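Long-range contacts in peptidase S15/CocE/NonD (Thaumarchaeota archaeon SCGC AB-539-E09, PDB 4PF1), which probably acts as a serine aminopeptidase of the S15 family, releasing residues from the amino-terminal end of peptides: residues Asp43-Asn48 / Arg107-Glu113; Glu427-Asp431 / Gln575-Ser579; Lys223-Gly227 / Met244-Met250. All blocks are in the same frame, centred on the assembly; numbering follows the deposited sequence.

Contact 1: residues Asp43-Asn48 / Arg107-Glu113; sequences DGVKLN and RGKYGSE
The guanidinium of Arg107 takes the carboxylate of Asp43 at its edge, end-on through NH1 and NH2, with OD1 close to the guanidinium plane and OD2 tilted from it, while Val45 CG1 lies over one face, 3.6 Å from Arg107 NH2. The salt bridge ties the loop that follows strand 100-105 of this alpha/beta-hydrolase fold to the turn that leads into the adjacent strand 46-54. Arg107 NH1 reaches Asp43 OD1 at 3.0 Å and almost straight (167°), yet from above the carboxylate plane. Arg107 NH2, at 2.8 Å from Asp43 OD2, uses the syn lone pair there. The two planes stand 50° apart, so the bidentate grip is twisted. A bend at chi3 (-74°) of an otherwise extended Arg107 chain turns the group to meet Asp43, and NH1 also bridges to Asp136; two carboxylates thus limit its rotation.

Val45 crosses the arginine at about a right angle and also rests against Glu113. That glutamate runs alongside Lys46, both pointing the same way. Its backbone N donates to Lys46 O at 3.0 Å, and Lys46 N returns a bond of 3.1 Å to Glu113 OE1, arriving from above the carboxylate plane. The Lys46 NZ to Glu113 OE2 salt bridge is long, but a water joins NZ, OE1 and Gly44 O.

Farther along, a type II' turn from Lys109 to Ser112 brings Ser112 OG to the backbone of the strand, where it accepts from Asn48 N at 2.8 Å; the same hydroxyl is bonded to Asp105 O. The Asn48 amide, for its part, binds Glu72 and Asp105 through ND2, and Asn48 CB packs 3.5 Å from Gly111 C.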
loop_
_atom_site.group_PDB
_atom_site.type_symbol
_atom_site.label_atom_id
_atom_site.label_comp_id
_atom_site.label_asym_id
_atom_site.label_seq_id
_atom_site.Cartn_x
_atom_site.Cartn_y
_atom_site.Cartn_z
ATOM N N ASP A 43 -10.158 -51.264 13.548
ATOM C CA ASP A 43 -11.030 -51.865 12.538
ATOM C C ASP A 43 -10.260 -52.135 11.217
ATOM O O ASP A 43 -10.857 -52.580 10.235
ATOM C CB ASP A 43 -12.279 -50.989 12.298
ATOM C CG ASP A 43 -12.024 -49.634 11.662
ATOM O OD1 ASP A 43 -10.895 -49.103 11.812
ATOM O OD2 ASP A 43 -12.966 -49.080 11.058
ATOM N N GLY A 44 -8.946 -51.891 11.229
ATOM C CA GLY A 44 -8.082 -52.131 10.076
ATOM C C GLY A 44 -7.890 -50.941 9.153
ATOM O O GLY A 44 -6.966 -50.936 8.337
ATOM N N VAL A 45 -8.765 -49.926 9.270
ATOM C CA VAL A 45 -8.709 -48.699 8.461
ATOM C C VAL A 45 -7.434 -47.905 8.833
ATOM O O VAL A 45 -7.152 -47.723 10.014
ATOM C CB VAL A 45 -10.009 -47.872 8.637
ATOM C CG1 VAL A 45 -9.918 -46.526 7.931
ATOM C CG2 VAL A 45 -11.221 -48.659 8.142
ATOM N N LYS A 46 -6.642 -47.490 7.821
ATOM C CA LYS A 46 -5.365 -46.802 8.047
ATOM C C LYS A 46 -5.479 -45.274 7.929
ATOM O O LYS A 46 -6.073 -44.769 6.972
ATOM C CB LYS A 46 -4.286 -47.323 7.081
ATOM C CG LYS A 46 -3.916 -48.784 7.304
ATOM C CD LYS A 46 -2.783 -49.219 6.387
ATOM C CE LYS A 46 -2.872 -50.678 6.016
ATOM N NZ LYS A 46 -3.895 -50.917 4.961
ATOM N N LEU A 47 -4.875 -44.545 8.894
ATOM C CA LEU A 47 -4.866 -43.079 8.913
ATOM C C LEU A 47 -3.487 -42.535 8.548
ATOM O O LEU A 47 -2.475 -43.000 9.086
ATOM C CB LEU A 47 -5.298 -42.515 10.292
ATOM C CG LEU A 47 -6.682 -42.926 10.856
ATOM C CD1 LEU A 47 -7.052 -42.059 12.045
ATOM C CD2 LEU A 47 -7.784 -42.832 9.800
ATOM N N ASN A 48 -3.450 -41.536 7.644
ATOM C CA ASN A 48 -2.209 -40.907 7.204
ATOM C C ASN A 48 -1.638 -40.038 8.324
ATOM O O ASN A 48 -2.305 -39.108 8.786
ATOM C CB ASN A 48 -2.438 -40.095 5.932
ATOM C CG ASN A 48 -1.172 -39.607 5.285
ATOM O OD1 ASN A 48 -0.136 -40.286 5.289
ATOM N ND2 ASN A 48 -1.230 -38.418 4.703
ATOM N N ARG A 107 -10.063 -39.681 9.829
ATOM C CA ARG A 107 -10.718 -40.723 9.037
ATOM C C ARG A 107 -11.536 -40.123 7.883
ATOM O O ARG A 107 -12.279 -39.155 8.082
ATOM C CB ARG A 107 -11.619 -41.580 9.947
ATOM C CG ARG A 107 -12.180 -42.839 9.296
ATOM C CD ARG A 107 -13.088 -43.591 10.253
ATOM N NE ARG A 107 -12.329 -44.290 11.296
ATOM C CZ ARG A 107 -12.104 -45.600 11.303
ATOM N NH1 ARG A 107 -11.403 -46.154 12.285
ATOM N NH2 ARG A 107 -12.593 -46.369 10.340
ATOM N N GLY A 108 -11.338 -40.673 6.689
ATOM C CA GLY A 108 -12.061 -40.283 5.486
ATOM C C GLY A 108 -11.578 -39.047 4.752
ATOM O O GLY A 108 -12.188 -38.663 3.749
ATOM N N LYS A 109 -10.488 -38.403 5.229
ATOM C CA LYS A 109 -9.981 -37.191 4.585
ATOM C C LYS A 109 -8.575 -37.352 4.029
ATOM O O LYS A 109 -7.706 -37.946 4.674
ATOM C CB LYS A 109 -10.025 -35.978 5.541
ATOM C CG LYS A 109 -11.432 -35.377 5.765
ATOM C CD LYS A 109 -12.211 -35.053 4.462
ATOM C CE LYS A 109 -11.614 -33.910 3.664
ATOM N NZ LYS A 109 -12.118 -33.896 2.272
ATOM N N TYR A 110 -8.361 -36.778 2.822
ATOM C CA TYR A 110 -7.101 -36.697 2.082
ATOM C C TYR A 110 -6.346 -38.042 1.990
ATOM O O TYR A 110 -6.738 -38.901 1.202
ATOM C CB TYR A 110 -6.200 -35.594 2.667
ATOM C CG TYR A 110 -6.687 -34.194 2.354
ATOM C CD1 TYR A 110 -6.314 -33.552 1.177
ATOM C CD2 TYR A 110 -7.534 -33.517 3.228
ATOM C CE1 TYR A 110 -6.765 -32.268 0.877
ATOM C CE2 TYR A 110 -7.980 -32.225 2.946
ATOM C CZ TYR A 110 -7.588 -31.603 1.771
ATOM O OH TYR A 110 -8.019 -30.332 1.485
ATOM N N GLY A 111 -5.269 -38.186 2.766
ATOM C CA GLY A 111 -4.420 -39.373 2.746
ATOM C C GLY A 111 -4.949 -40.569 3.508
ATOM O O GLY A 111 -4.435 -41.679 3.343
ATOM N N SER A 112 -5.958 -40.354 4.375
ATOM C CA SER A 112 -6.521 -41.415 5.211
ATOM C C SER A 112 -7.626 -42.193 4.512
ATOM O O SER A 112 -8.325 -41.660 3.646
ATOM C CB SER A 112 -7.059 -40.842 6.517
ATOM O OG SER A 112 -6.010 -40.414 7.364
ATOM N N GLU A 113 -7.793 -43.461 4.924
ATOM C CA GLU A 113 -8.839 -44.357 4.441
ATOM C C GLU A 113 -10.118 -44.143 5.251
ATOM O O GLU A 113 -10.139 -43.326 6.181
ATOM C CB GLU A 113 -8.380 -45.826 4.565
ATOM C CG GLU A 113 -7.266 -46.216 3.613
ATOM C CD GLU A 113 -6.642 -47.574 3.877
ATOM O OE1 GLU A 113 -7.008 -48.224 4.883
ATOM O OE2 GLU A 113 -5.779 -47.987 3.071
HETATM O O HOH W 1 -6.714 -50.839 5.438
#

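Contact 2: residues Glu427-Asp431 / Gln575-Ser579; sequences EYVSD and QVQSS
Val576 is the first residue of 575-579 to meet the other strand, its CG1 lying 4.2 Å from Tyr428 OH. Gln577 turns its side chain away, but the backbone atom Gln577 C passes 3.4 Å from Tyr428 OH. Its NE2 reaches forward to Ser579 O, spanning the end of the strand. Ser578 carries the contact. With OG anti to the carbonyl carbon (chi1 -74°), it shares a hydrogen bond of 2.7 Å between Ser578 OG and Tyr428 OH. Gln608 NE2 also binds this OG, so the buried hydroxyl has more than one partner. The CB of Ser578 is 3.3 Å from Ser430 OG, which is itself bonded to Gln589. Ser579 closes the walk: a water lies 2.7 Å from both Ser579 OG and Ser430 OG and links the two hydroxyls. A phenylalanine in place of Tyr428 would probably keep much of the ring packing but leave Ser578 OG without this mate.

Here two antiparallel sheets of the C-terminal beta domain face each other. Strand 425-430 pairs with 606-625, strand 571-577 with 471-474 and 502-510, and the Tyr428 ring spans the interior between them, touching Leu471, Trp503 and Gln608.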
loop_
_atom_site.group_PDB
_atom_site.type_symbol
_atom_site.label_atom_id
_atom_site.label_comp_id
_atom_site.label_asym_id
_atom_site.label_seq_id
_atom_site.Cartn_x
_atom_site.Cartn_y
_atom_site.Cartn_z
ATOM N N GLU A 427 -39.837 2.348 16.210
ATOM C CA GLU A 427 -40.375 1.609 15.076
ATOM C C GLU A 427 -39.500 1.697 13.827
ATOM O O GLU A 427 -38.888 2.735 13.563
ATOM C CB GLU A 427 -41.781 2.132 14.760
ATOM C CG GLU A 427 -42.608 1.238 13.856
ATOM C CD GLU A 427 -43.972 1.811 13.536
ATOM O OE1 GLU A 427 -44.057 2.681 12.640
ATOM O OE2 GLU A 427 -44.958 1.393 14.182
ATOM N N TYR A 428 -39.476 0.604 13.041
ATOM C CA TYR A 428 -38.802 0.516 11.743
ATOM C C TYR A 428 -39.424 -0.596 10.905
ATOM O O TYR A 428 -40.061 -1.505 11.450
ATOM C CB TYR A 428 -37.279 0.318 11.885
ATOM C CG TYR A 428 -36.835 -1.060 12.329
ATOM C CD1 TYR A 428 -36.853 -1.421 13.672
ATOM C CD2 TYR A 428 -36.312 -1.974 11.417
ATOM C CE1 TYR A 428 -36.356 -2.650 14.100
ATOM C CE2 TYR A 428 -35.852 -3.224 11.828
ATOM C CZ TYR A 428 -35.876 -3.558 13.172
ATOM O OH TYR A 428 -35.420 -4.785 13.590
ATOM N N VAL A 429 -39.249 -0.518 9.578
ATOM C CA VAL A 429 -39.768 -1.528 8.667
ATOM C C VAL A 429 -38.599 -2.354 8.128
ATOM O O VAL A 429 -37.646 -1.797 7.571
ATOM C CB VAL A 429 -40.629 -0.918 7.524
ATOM C CG1 VAL A 429 -41.114 -2.000 6.560
ATOM C CG2 VAL A 429 -41.813 -0.131 8.086
ATOM N N SER A 430 -38.668 -3.680 8.314
ATOM C CA SER A 430 -37.659 -4.594 7.802
ATOM C C SER A 430 -38.152 -5.206 6.496
ATOM O O SER A 430 -39.195 -5.871 6.473
ATOM C CB SER A 430 -37.339 -5.673 8.826
ATOM O OG SER A 430 -36.551 -6.702 8.247
ATOM N N ASP A 431 -37.422 -4.956 5.405
ATOM C CA ASP A 431 -37.793 -5.439 4.082
ATOM C C ASP A 431 -36.857 -6.578 3.637
ATOM O O ASP A 431 -35.691 -6.328 3.315
ATOM C CB ASP A 431 -37.778 -4.274 3.068
ATOM C CG ASP A 431 -38.238 -4.624 1.659
ATOM O OD1 ASP A 431 -38.788 -5.732 1.468
ATOM O OD2 ASP A 431 -38.068 -3.783 0.757
ATOM N N GLN A 575 -27.202 -1.261 18.606
ATOM C CA GLN A 575 -27.851 -1.265 17.296
ATOM C C GLN A 575 -28.713 -2.518 17.162
ATOM O O GLN A 575 -28.272 -3.605 17.539
ATOM C CB GLN A 575 -26.822 -1.174 16.156
ATOM C CG GLN A 575 -26.331 0.253 15.892
ATOM C CD GLN A 575 -25.410 0.375 14.694
ATOM O OE1 GLN A 575 -25.463 -0.408 13.740
ATOM N NE2 GLN A 575 -24.574 1.401 14.696
ATOM N N VAL A 576 -29.969 -2.355 16.701
ATOM C CA VAL A 576 -30.903 -3.474 16.500
ATOM C C VAL A 576 -31.407 -3.473 15.037
ATOM O O VAL A 576 -31.839 -2.439 14.524
ATOM C CB VAL A 576 -32.070 -3.482 17.535
ATOM C CG1 VAL A 576 -33.214 -4.406 17.096
ATOM C CG2 VAL A 576 -31.567 -3.886 18.918
ATOM N N GLN A 577 -31.327 -4.640 14.376
ATOM C CA GLN A 577 -31.772 -4.830 12.995
ATOM C C GLN A 577 -32.409 -6.224 12.831
ATOM O O GLN A 577 -32.392 -7.011 13.783
ATOM C CB GLN A 577 -30.616 -4.603 12.002
ATOM C CG GLN A 577 -29.372 -5.442 12.267
ATOM C CD GLN A 577 -28.209 -4.995 11.425
ATOM O OE1 GLN A 577 -27.750 -3.856 11.515
ATOM N NE2 GLN A 577 -27.686 -5.892 10.601
ATOM N N SER A 578 -32.997 -6.517 11.649
ATOM C CA SER A 578 -33.717 -7.778 11.427
ATOM C C SER A 578 -33.108 -8.680 10.327
ATOM O O SER A 578 -33.723 -9.685 9.948
ATOM C CB SER A 578 -35.181 -7.500 11.116
ATOM O OG SER A 578 -35.887 -7.104 12.278
ATOM N N SER A 579 -31.900 -8.345 9.849
ATOM C CA SER A 579 -31.173 -9.127 8.847
ATOM C C SER A 579 -29.670 -8.859 8.949
ATOM O O SER A 579 -29.260 -7.794 9.411
ATOM C CB SER A 579 -31.681 -8.833 7.436
ATOM O OG SER A 579 -31.687 -7.449 7.138
HETATM O O HOH W 2 -34.063 -6.123 7.461
#

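Contact 3: residues Lys223-Gly227 / Met244-Met250; sequences KWWSG and MAASRGM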
loop_
_atom_site.group_PDB
_atom_site.type_symbol
_atom_site.label_atom_id
_atom_site.label_comp_id
_atom_site.label_asym_id
_atom_site.label_seq_id
_atom_site.Cartn_x
_atom_site.Cartn_y
_atom_site.Cartn_z
ATOM N N LYS A 223 -14.031 -28.132 -6.113
ATOM C CA LYS A 223 -14.228 -26.959 -5.269
ATOM C C LYS A 223 -15.350 -26.044 -5.761
ATOM O O LYS A 223 -15.629 -25.970 -6.962
ATOM C CB LYS A 223 -12.917 -26.180 -5.104
ATOM C CG LYS A 223 -11.950 -26.868 -4.146
ATOM C CD LYS A 223 -10.679 -26.075 -3.928
ATOM C CE LYS A 223 -9.633 -26.906 -3.224
ATOM N NZ LYS A 223 -8.428 -26.107 -2.880
ATOM N N TRP A 224 -16.013 -25.373 -4.796
ATOM C CA TRP A 224 -17.147 -24.464 -4.983
ATOM C C TRP A 224 -16.884 -23.457 -6.101
ATOM O O TRP A 224 -15.877 -22.747 -6.074
ATOM C CB TRP A 224 -17.456 -23.741 -3.659
ATOM C CG TRP A 224 -18.603 -22.772 -3.721
ATOM C CD1 TRP A 224 -18.538 -21.445 -4.032
ATOM C CD2 TRP A 224 -19.967 -23.038 -3.372
ATOM N NE1 TRP A 224 -19.786 -20.876 -3.939
ATOM C CE2 TRP A 224 -20.681 -21.829 -3.525
ATOM C CE3 TRP A 224 -20.661 -24.183 -2.941
ATOM C CZ2 TRP A 224 -22.055 -21.734 -3.272
ATOM C CZ3 TRP A 224 -22.020 -24.085 -2.680
ATOM C CH2 TRP A 224 -22.705 -22.878 -2.862
ATOM N N TRP A 225 -17.778 -23.423 -7.097
ATOM C CA TRP A 225 -17.650 -22.496 -8.215
ATOM C C TRP A 225 -18.484 -21.234 -7.956
ATOM O O TRP A 225 -19.423 -21.263 -7.156
ATOM C CB TRP A 225 -18.021 -23.165 -9.557
ATOM C CG TRP A 225 -19.390 -23.776 -9.601
ATOM C CD1 TRP A 225 -19.711 -25.083 -9.381
ATOM C CD2 TRP A 225 -20.619 -23.109 -9.925
ATOM N NE1 TRP A 225 -21.067 -25.269 -9.524
ATOM C CE2 TRP A 225 -21.649 -24.073 -9.858
ATOM C CE3 TRP A 225 -20.953 -21.782 -10.257
ATOM C CZ2 TRP A 225 -22.989 -23.757 -10.114
ATOM C CZ3 TRP A 225 -22.280 -21.470 -10.506
ATOM C CH2 TRP A 225 -23.281 -22.451 -10.441
ATOM N N SER A 226 -18.126 -20.126 -8.627
ATOM C CA SER A 226 -18.806 -18.840 -8.476
ATOM C C SER A 226 -19.260 -18.274 -9.821
ATOM O O SER A 226 -18.603 -18.483 -10.841
ATOM C CB SER A 226 -17.886 -17.837 -7.786
ATOM O OG SER A 226 -18.548 -16.604 -7.548
ATOM N N GLY A 227 -20.366 -17.536 -9.796
ATOM C CA GLY A 227 -20.906 -16.850 -10.963
ATOM C C GLY A 227 -21.032 -15.359 -10.722
ATOM O O GLY A 227 -21.482 -14.616 -11.599
ATOM N N MET A 244 -29.619 -22.366 -3.280
ATOM C CA MET A 244 -28.188 -22.139 -3.478
ATOM C C MET A 244 -27.453 -23.484 -3.482
ATOM O O MET A 244 -26.576 -23.702 -4.320
ATOM C CB MET A 244 -27.615 -21.199 -2.404
ATOM C CG MET A 244 -26.216 -20.691 -2.730
ATOM S SD MET A 244 -26.183 -19.468 -4.067
ATOM C CE MET A 244 -24.462 -19.134 -4.138
ATOM N N ALA A 245 -27.842 -24.395 -2.564
ATOM C CA ALA A 245 -27.262 -25.733 -2.463
ATOM C C ALA A 245 -27.654 -26.595 -3.673
ATOM O O ALA A 245 -26.814 -27.325 -4.198
ATOM C CB ALA A 245 -27.706 -26.399 -1.171
ATOM N N ALA A 246 -28.914 -26.472 -4.138
ATOM C CA ALA A 246 -29.414 -27.199 -5.309
ATOM C C ALA A 246 -28.753 -26.702 -6.602
ATOM O O ALA A 246 -28.541 -27.505 -7.508
ATOM C CB ALA A 246 -30.926 -27.066 -5.411
ATOM N N SER A 247 -28.397 -25.391 -6.677
ATOM C CA SER A 247 -27.731 -24.809 -7.859
ATOM C C SER A 247 -26.300 -25.370 -8.033
ATOM O O SER A 247 -25.745 -25.304 -9.130
ATOM C CB SER A 247 -27.701 -23.282 -7.779
ATOM O OG SER A 247 -26.804 -22.809 -6.787
ATOM N N ARG A 248 -25.730 -25.953 -6.958
ATOM C CA ARG A 248 -24.395 -26.555 -6.971
ATOM C C ARG A 248 -24.468 -28.092 -6.947
ATOM O O ARG A 248 -23.426 -28.754 -6.960
ATOM C CB ARG A 248 -23.555 -26.030 -5.785
ATOM C CG ARG A 248 -22.639 -24.860 -6.148
ATOM C CD ARG A 248 -23.416 -23.588 -6.414
ATOM N NE ARG A 248 -22.536 -22.435 -6.567
ATOM C CZ ARG A 248 -22.945 -21.238 -6.968
ATOM N NH1 ARG A 248 -24.218 -21.034 -7.282
ATOM N NH2 ARG A 248 -22.081 -20.238 -7.072
ATOM N N GLY A 249 -25.695 -28.631 -6.961
ATOM C CA GLY A 249 -25.960 -30.068 -6.942
ATOM C C GLY A 249 -25.460 -30.743 -5.681
ATOM O O GLY A 249 -24.709 -31.717 -5.756
ATOM N N MET A 250 -25.858 -30.207 -4.508
ATOM C CA MET A 250 -25.397 -30.678 -3.198
ATOM C C MET A 250 -26.349 -31.690 -2.548
ATOM O O MET A 250 -26.188 -31.999 -1.361
ATOM C CB MET A 250 -25.191 -29.481 -2.251
ATOM C CG MET A 250 -24.041 -28.589 -2.652
ATOM S SD MET A 250 -23.762 -27.227 -1.502
ATOM C CE MET A 250 -23.147 -28.125 -0.070
HETATM O O HOH W 3 -21.579 -27.980 -8.734
HETATM O O HOH W 4 -22.106 -17.498 -7.513
#
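Trp224 swings its indole out with CG anti to the backbone N (chi1 180°), whereas Trp225 sets its CG between N and the carbonyl carbon (chi1 56°); these different rotations place the two indoles on opposite faces of the Arg248 guanidinium, whose chain is bent at chi2. The result is an arginine sandwiched between two tryptophans. Against Trp225 the guanidinium is nearly parallel, planes 4° apart, and Arg248 CZ sits 3.7 Å from the centroid of the six-membered ring, a cation-pi contact over the face. The fit on Trp224 is looser: the planes are more inclined and the centres 4.5 Å apart, with Arg248 CG making a CH-pi contact 3.8 Å from the six-membered ring centroid.

Polar bonds hold the group in place. Arg248 NH2 donates to Trp225 O at 2.9 Å, tilted from the carbonyl plane, and NE adds a weak bond to the same oxygen. Near the guanidinium plane, NH1 reaches Ser247 OG at 3.2 Å, and a water bridges NH2 to Gly227 N. Ser247 OG in turn donates to Met244 O, a second-shell atom that fixes the hydroxyl. A further water joins Trp225 NE1 to Arg248 O.

Two methionines meet the edge of Trp224: Met244 CE lies 3.6 Å from CZ2, and Met250 SD, 3.8 Å from CZ3, makes a Met-aromatic contact in the ring plane. Met244 CE shares a face of the guanidinium with Trp224. Met250 is carried round by a Schellman motif at Gly249, with Met250 N bonded to Ala245 O and Gly249 N to Ala246 O.

The loop between helices 204-215 and 231-238 is thus clasped to the C-terminal end of helix 241-247. Tyr235 of helix 231-238 touches Trp224 and Met244, while Phe30 of a neighbouring subunit meets Trp225 edge-to-face.

In the fold
Contacts 1 and 3 both belong to the S15 catalytic region and come within about 6 Å at their nearest atoms, though their centres are 27 Å apart and they do not touch. Contact 2 lies in the C-terminal non-catalytic domain, across the chain's centre from contact 1, with 48 Å between the two centres; the centre of contact 3 is 30 Å from that of contact 2, nearest atoms about 16 Å apart. Ser161, His328 and Asp295 have charge-relay geometry and are probably the catalytic triad; none belongs to a contact. Contact 1 joins strand 46-54 to the loop following its neighbour, contact 2 two beta sheets, and contact 3 a loop and a helix end beside another subunit.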